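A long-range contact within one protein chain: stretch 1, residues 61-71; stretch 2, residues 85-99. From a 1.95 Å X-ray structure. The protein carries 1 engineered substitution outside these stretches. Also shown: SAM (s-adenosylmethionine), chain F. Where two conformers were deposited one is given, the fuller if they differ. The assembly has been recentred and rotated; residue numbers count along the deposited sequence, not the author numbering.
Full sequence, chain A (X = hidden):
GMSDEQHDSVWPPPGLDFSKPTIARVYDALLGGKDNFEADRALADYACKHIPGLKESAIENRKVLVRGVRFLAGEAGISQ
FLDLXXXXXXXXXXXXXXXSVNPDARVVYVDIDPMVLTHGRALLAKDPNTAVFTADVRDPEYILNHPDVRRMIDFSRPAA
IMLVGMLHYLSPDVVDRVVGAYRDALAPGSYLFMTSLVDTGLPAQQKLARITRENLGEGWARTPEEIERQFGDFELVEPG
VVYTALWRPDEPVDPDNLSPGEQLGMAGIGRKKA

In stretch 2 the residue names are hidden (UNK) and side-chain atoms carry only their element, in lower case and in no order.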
# COMPACT_ATOMS: atom_id res chain seq x y z
N ASN A 61 -8.61 -1.13 -4.22
CA ASN A 61 -7.21 -0.85 -3.90
C ASN A 61 -6.34 -2.08 -4.17
O ASN A 61 -5.26 -1.97 -4.77
CB ASN A 61 -7.09 -0.38 -2.45
CG ASN A 61 -5.74 0.14 -2.13
OD1 ASN A 61 -5.26 1.09 -2.74
ND2 ASN A 61 -5.12 -0.46 -1.15
N ARG A 62 -6.82 -3.25 -3.79
CA ARG A 62 -6.10 -4.48 -4.15
C ARG A 62 -6.03 -4.71 -5.65
O ARG A 62 -5.00 -5.10 -6.14
CB ARG A 62 -6.71 -5.71 -3.48
CG ARG A 62 -6.60 -5.63 -1.97
CD ARG A 62 -5.17 -5.37 -1.52
NE ARG A 62 -4.28 -6.45 -1.99
CZ ARG A 62 -3.06 -6.69 -1.53
NH1 ARG A 62 -2.53 -5.94 -0.58
NH2 ARG A 62 -2.36 -7.72 -2.03
N LYS A 63 -7.12 -4.48 -6.36
CA LYS A 63 -7.12 -4.59 -7.81
C LYS A 63 -6.15 -3.59 -8.48
O LYS A 63 -5.49 -3.94 -9.43
CB LYS A 63 -8.54 -4.41 -8.38
CG LYS A 63 -9.56 -5.55 -8.13
CD LYS A 63 -10.93 -5.06 -8.62
CE LYS A 63 -11.98 -6.11 -8.74
NZ LYS A 63 -13.28 -5.38 -9.06
N VAL A 64 -6.06 -2.34 -8.01
CA VAL A 64 -5.08 -1.42 -8.62
C VAL A 64 -3.65 -1.79 -8.25
O VAL A 64 -2.73 -1.53 -9.02
CB VAL A 64 -5.35 0.09 -8.27
CG1 VAL A 64 -4.94 0.42 -6.89
CG2 VAL A 64 -4.65 0.99 -9.27
N LEU A 65 -3.46 -2.38 -7.07
CA LEU A 65 -2.15 -2.88 -6.68
C LEU A 65 -1.69 -3.89 -7.72
O LEU A 65 -0.56 -3.81 -8.21
CB LEU A 65 -2.18 -3.54 -5.29
CG LEU A 65 -0.90 -4.17 -4.72
CD1 LEU A 65 -1.07 -4.19 -3.21
CD2 LEU A 65 -0.62 -5.59 -5.28
N VAL A 66 -2.57 -4.81 -8.06
CA VAL A 66 -2.22 -5.86 -9.05
C VAL A 66 -1.92 -5.26 -10.44
O VAL A 66 -0.90 -5.59 -11.07
CB VAL A 66 -3.36 -6.92 -9.15
CG1 VAL A 66 -3.13 -7.83 -10.35
CG2 VAL A 66 -3.46 -7.76 -7.85
N ARG A 67 -2.82 -4.41 -10.93
CA ARG A 67 -2.61 -3.73 -12.21
C ARG A 67 -1.32 -2.90 -12.23
O ARG A 67 -0.62 -2.87 -13.24
CB ARG A 67 -3.82 -2.86 -12.60
CG ARG A 67 -5.13 -3.61 -12.76
CD ARG A 67 -6.18 -2.85 -13.56
NE ARG A 67 -6.42 -1.52 -13.02
CZ ARG A 67 -7.17 -1.28 -11.94
NH1 ARG A 67 -7.75 -2.27 -11.27
NH2 ARG A 67 -7.32 -0.03 -11.50
N GLY A 68 -1.01 -2.22 -11.13
CA GLY A 68 0.18 -1.38 -11.07
C GLY A 68 1.46 -2.20 -10.99
O GLY A 68 2.43 -1.91 -11.65
N VAL A 69 1.46 -3.25 -10.19
CA VAL A 69 2.63 -4.10 -10.09
C VAL A 69 2.87 -4.80 -11.43
O VAL A 69 4.00 -4.94 -11.84
CB VAL A 69 2.53 -5.07 -8.91
CG1 VAL A 69 3.64 -6.05 -8.95
CG2 VAL A 69 2.52 -4.29 -7.60
N ARG A 70 1.80 -5.23 -12.09
CA ARG A 70 1.91 -5.85 -13.41
C ARG A 70 2.51 -4.86 -14.43
O ARG A 70 3.34 -5.24 -15.24
CB ARG A 70 0.55 -6.36 -13.90
CG ARG A 70 0.62 -7.11 -15.22
CD ARG A 70 -0.75 -7.59 -15.69
NE ARG A 70 -1.67 -6.48 -15.92
CZ ARG A 70 -2.89 -6.37 -15.41
NH1 ARG A 70 -3.40 -7.31 -14.62
NH2 ARG A 70 -3.62 -5.30 -15.70
N PHE A 71 2.09 -3.59 -14.37
CA PHE A 71 2.67 -2.56 -15.23
C PHE A 71 4.18 -2.41 -14.95
O PHE A 71 5.01 -2.42 -15.87
CB PHE A 71 1.96 -1.21 -15.04
CG PHE A 71 2.75 -0.02 -15.51
CD1 PHE A 71 2.83 0.30 -16.85
CD2 PHE A 71 3.39 0.81 -14.60
CE1 PHE A 71 3.58 1.41 -17.29
CE2 PHE A 71 4.16 1.90 -15.04
CZ PHE A 71 4.24 2.19 -16.37
N UNK A 85 4.42 -0.82 4.12
CA UNK A 85 3.09 -0.97 4.67
C UNK A 85 2.40 -2.06 3.88
O UNK A 85 1.31 -1.86 3.38
N UNK A 86 3.04 -3.21 3.75
CA UNK A 86 2.58 -4.25 2.83
C UNK A 86 1.20 -4.82 3.14
O UNK A 86 0.50 -5.34 2.24
o UNK A 86 3.62 -5.99 4.17
c UNK A 86 3.55 -5.44 2.87
N UNK A 87 0.85 -4.84 4.44
CA UNK A 87 -0.32 -5.54 4.94
C UNK A 87 -0.20 -7.04 5.02
O UNK A 87 0.84 -7.62 4.67
N UNK A 88 -1.27 -7.68 5.48
CA UNK A 88 -1.31 -9.16 5.62
C UNK A 88 -1.65 -9.81 4.26
O UNK A 88 -2.15 -9.15 3.36
c UNK A 88 -2.35 -9.49 6.69
c UNK A 88 -3.18 -8.97 8.98
c UNK A 88 -0.99 -10.14 8.69
c UNK A 88 -1.95 -9.05 8.11
N UNK A 89 -1.38 -11.09 4.10
CA UNK A 89 -1.46 -11.60 2.74
C UNK A 89 -2.89 -11.77 2.19
O UNK A 89 -3.85 -11.95 2.97
c UNK A 89 -0.93 -12.10 5.07
c UNK A 89 -0.79 -12.97 2.86
c UNK A 89 -0.96 -13.37 4.29
N UNK A 90 -3.02 -11.61 0.87
CA UNK A 90 -4.28 -11.77 0.17
C UNK A 90 -4.08 -12.90 -0.81
O UNK A 90 -3.02 -13.51 -0.84
c UNK A 90 -4.68 -9.29 0.26
c UNK A 90 -4.68 -10.52 -0.63
o UNK A 90 -3.77 -10.38 -1.73
N UNK A 91 -5.08 -13.16 -1.64
CA UNK A 91 -4.95 -14.21 -2.64
C UNK A 91 -4.07 -13.79 -3.86
O UNK A 91 -3.71 -14.64 -4.66
c UNK A 91 -6.36 -14.74 -3.09
c UNK A 91 -7.13 -15.33 -1.86
c UNK A 91 -7.17 -13.64 -3.76
N UNK A 92 -3.73 -12.49 -3.99
CA UNK A 92 -2.77 -11.99 -5.01
C UNK A 92 -1.84 -10.94 -4.42
O UNK A 92 -2.18 -9.76 -4.38
n UNK A 92 -4.10 -11.65 -9.60
c UNK A 92 -4.02 -12.25 -7.25
c UNK A 92 -3.47 -11.32 -6.19
c UNK A 92 -4.64 -11.47 -8.40
o UNK A 92 -5.59 -10.71 -8.20
N UNK A 93 -0.65 -11.35 -4.00
CA UNK A 93 0.28 -10.43 -3.36
C UNK A 93 1.27 -9.91 -4.39
O UNK A 93 1.45 -10.50 -5.47
c UNK A 93 1.05 -11.13 -2.24
c UNK A 93 0.14 -11.64 -1.14
n UNK A 93 0.17 -12.94 -0.90
o UNK A 93 -0.57 -10.87 -0.52
N UNK A 94 1.95 -8.83 -4.01
CA UNK A 94 2.94 -8.15 -4.87
C UNK A 94 3.92 -9.06 -5.56
O UNK A 94 4.04 -9.00 -6.78
c UNK A 94 4.71 -6.34 -4.95
c UNK A 94 3.69 -7.10 -4.07
o UNK A 94 2.72 -6.21 -3.54
N UNK A 95 4.60 -9.92 -4.80
CA UNK A 95 5.63 -10.78 -5.38
C UNK A 95 5.07 -11.82 -6.37
O UNK A 95 5.74 -12.25 -7.32
n UNK A 95 5.24 -14.63 -2.94
c UNK A 95 6.46 -11.42 -4.26
c UNK A 95 5.82 -12.63 -3.63
c UNK A 95 6.04 -13.96 -3.83
n UNK A 95 4.91 -12.54 -2.61
c UNK A 95 4.57 -13.75 -2.21
N UNK A 96 3.83 -12.21 -6.12
CA UNK A 96 3.12 -13.14 -6.98
C UNK A 96 2.78 -12.48 -8.31
O UNK A 96 3.02 -13.02 -9.36
o UNK A 96 1.21 -15.41 -3.03
o UNK A 96 -0.03 -14.01 -4.18
c UNK A 96 1.85 -13.64 -6.26
c UNK A 96 2.17 -14.56 -5.05
c UNK A 96 1.03 -14.66 -4.02
N UNK A 97 2.24 -11.27 -8.25
CA UNK A 97 2.03 -10.50 -9.47
C UNK A 97 3.36 -10.25 -10.19
O UNK A 97 3.48 -10.52 -11.39
c UNK A 97 0.96 -8.46 -10.42
c UNK A 97 0.16 -9.39 -8.26
c UNK A 97 1.37 -9.14 -9.14
N UNK A 98 4.37 -9.77 -9.46
CA UNK A 98 5.67 -9.43 -10.08
C UNK A 98 6.28 -10.65 -10.74
O UNK A 98 6.75 -10.58 -11.88
c UNK A 98 6.63 -8.83 -9.04
N UNK A 99 6.25 -11.78 -10.04
CA UNK A 99 6.88 -12.99 -10.60
C UNK A 99 6.10 -13.61 -11.76
O UNK A 99 6.70 -14.31 -12.59
c UNK A 99 8.34 -14.70 -7.41
c UNK A 99 7.11 -14.04 -9.51
n UNK A 99 8.73 -14.36 -6.20
o UNK A 99 8.19 -15.87 -7.75
c UNK A 99 8.09 -13.59 -8.39
N SAM F . -0.36 -1.87 1.20
CA SAM F . -1.52 -2.82 1.40
C SAM F . -2.58 -2.53 0.37
O SAM F . -3.35 -3.42 0.00
OXT SAM F . -2.71 -1.39 -0.10
CB SAM F . -2.22 -2.76 2.78
CG SAM F . -2.92 -1.44 3.12
SD SAM F . -3.57 -1.30 4.82
CE SAM F . -3.05 -2.95 5.36
C5' SAM F . -2.17 -0.36 5.48
C4' SAM F . -0.90 -1.07 5.97
O4' SAM F . 0.12 -0.10 6.22
C3' SAM F . -1.08 -1.84 7.29
O3' SAM F . -0.62 -3.17 7.18
C2' SAM F . -0.31 -1.06 8.35
O2' SAM F . 0.15 -1.84 9.46
C1' SAM F . 0.77 -0.43 7.46
N9 SAM F . 1.31 0.77 8.09
C8 SAM F . 0.67 1.96 8.43
N7 SAM F . 1.59 2.79 8.99
C5 SAM F . 2.80 2.14 9.00
C6 SAM F . 4.07 2.55 9.44
N6 SAM F . 4.22 3.78 10.00
N1 SAM F . 5.11 1.64 9.29
C2 SAM F . 4.92 0.37 8.73
N3 SAM F . 3.66 -0.03 8.30
C4 SAM F . 2.63 0.87 8.44
O HOH W 1 0.47 -7.99 -1.48
O HOH W 2 -1.31 -7.24 1.60
O HOH W 3 -4.54 -8.39 -4.45

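Position 85 has no side-chain atoms, its phi is 72°, and an ideal CB would lie 2.7 Å from SAM O4': Gly 85, whose O accepts from SAM N at 2.7 Å. Position 86 carries one carbon and then one oxygen, its CB no nearer than 7.0 Å to Arg 62 NH1, out of contact; this is Ser 86. Position 87 is bare again, with phi 75° and a ligand atom, SAM CB, 2.8 Å from where a CB would sit: Gly 87.

Position 88 has four carbons forked at the second and points away from the helix, hence Leu 88. At 89 three carbons close a ring onto the backbone N, giving Pro 89. At 90 one carbon carries an oxygen and a carbon, and its CA-to-CB bond points toward stretch 1; it is Thr 90. Its OG1 lies 3.0 Å from Arg 62 NH2, and its CG2 sits over one face of the guanidinium. Position 91, a carbon bearing two carbons, is exposed and touches nothing on stretch 1: Val 91.

Position 92 has three carbons, the third holding one oxygen and one nitrogen, so Gln 92; its OE1 packs 3.7 Å from Val 66 CG2, and its N donates to Thr 90 OG1 at 3.1 Å. Position 93 has the same ending after two carbons: Asn 93. Its OD1 accepts from Thr 90 N at 2.9 Å, pinning the turn just ahead of the helix.

Position 94 is a carbon with one oxygen and one carbon, Thr 94, whose CG2 meets Val 69 CG2 at 4.0 Å. Position 95 bears a five-membered ring of three carbons and two nitrogens and points away: His 95. Position 96 has three carbons ending in two oxygens, Glu 96; its OE1 takes Asn 93 N at 2.7 Å. Position 97, one carbon carrying two, faces Val 66 and Val 69: Val 97. Position 98 has a single carbon, Ala 98, its CB 4.1 Å from Val 69 CG1. Position 99, three carbons ending in one oxygen and one nitrogen, is out of reach: Gln 99.

The contact has two parts. The helices cross at -40°, with Val 69 CA and Ala 98 CA 6.1 Å apart. Nearer the ligand, Arg 62 is the polar hub: NH2 donates to Gln 92 O at 3.1 Å, NH1 to SAM O at 2.7 Å, and three waters link its guanidinium to the loop. The rule is compact apolar packing between helices, with one arginine tying loop to ligand.

Stretch 2 85-99: GSGLPTVQNTHEVAQ
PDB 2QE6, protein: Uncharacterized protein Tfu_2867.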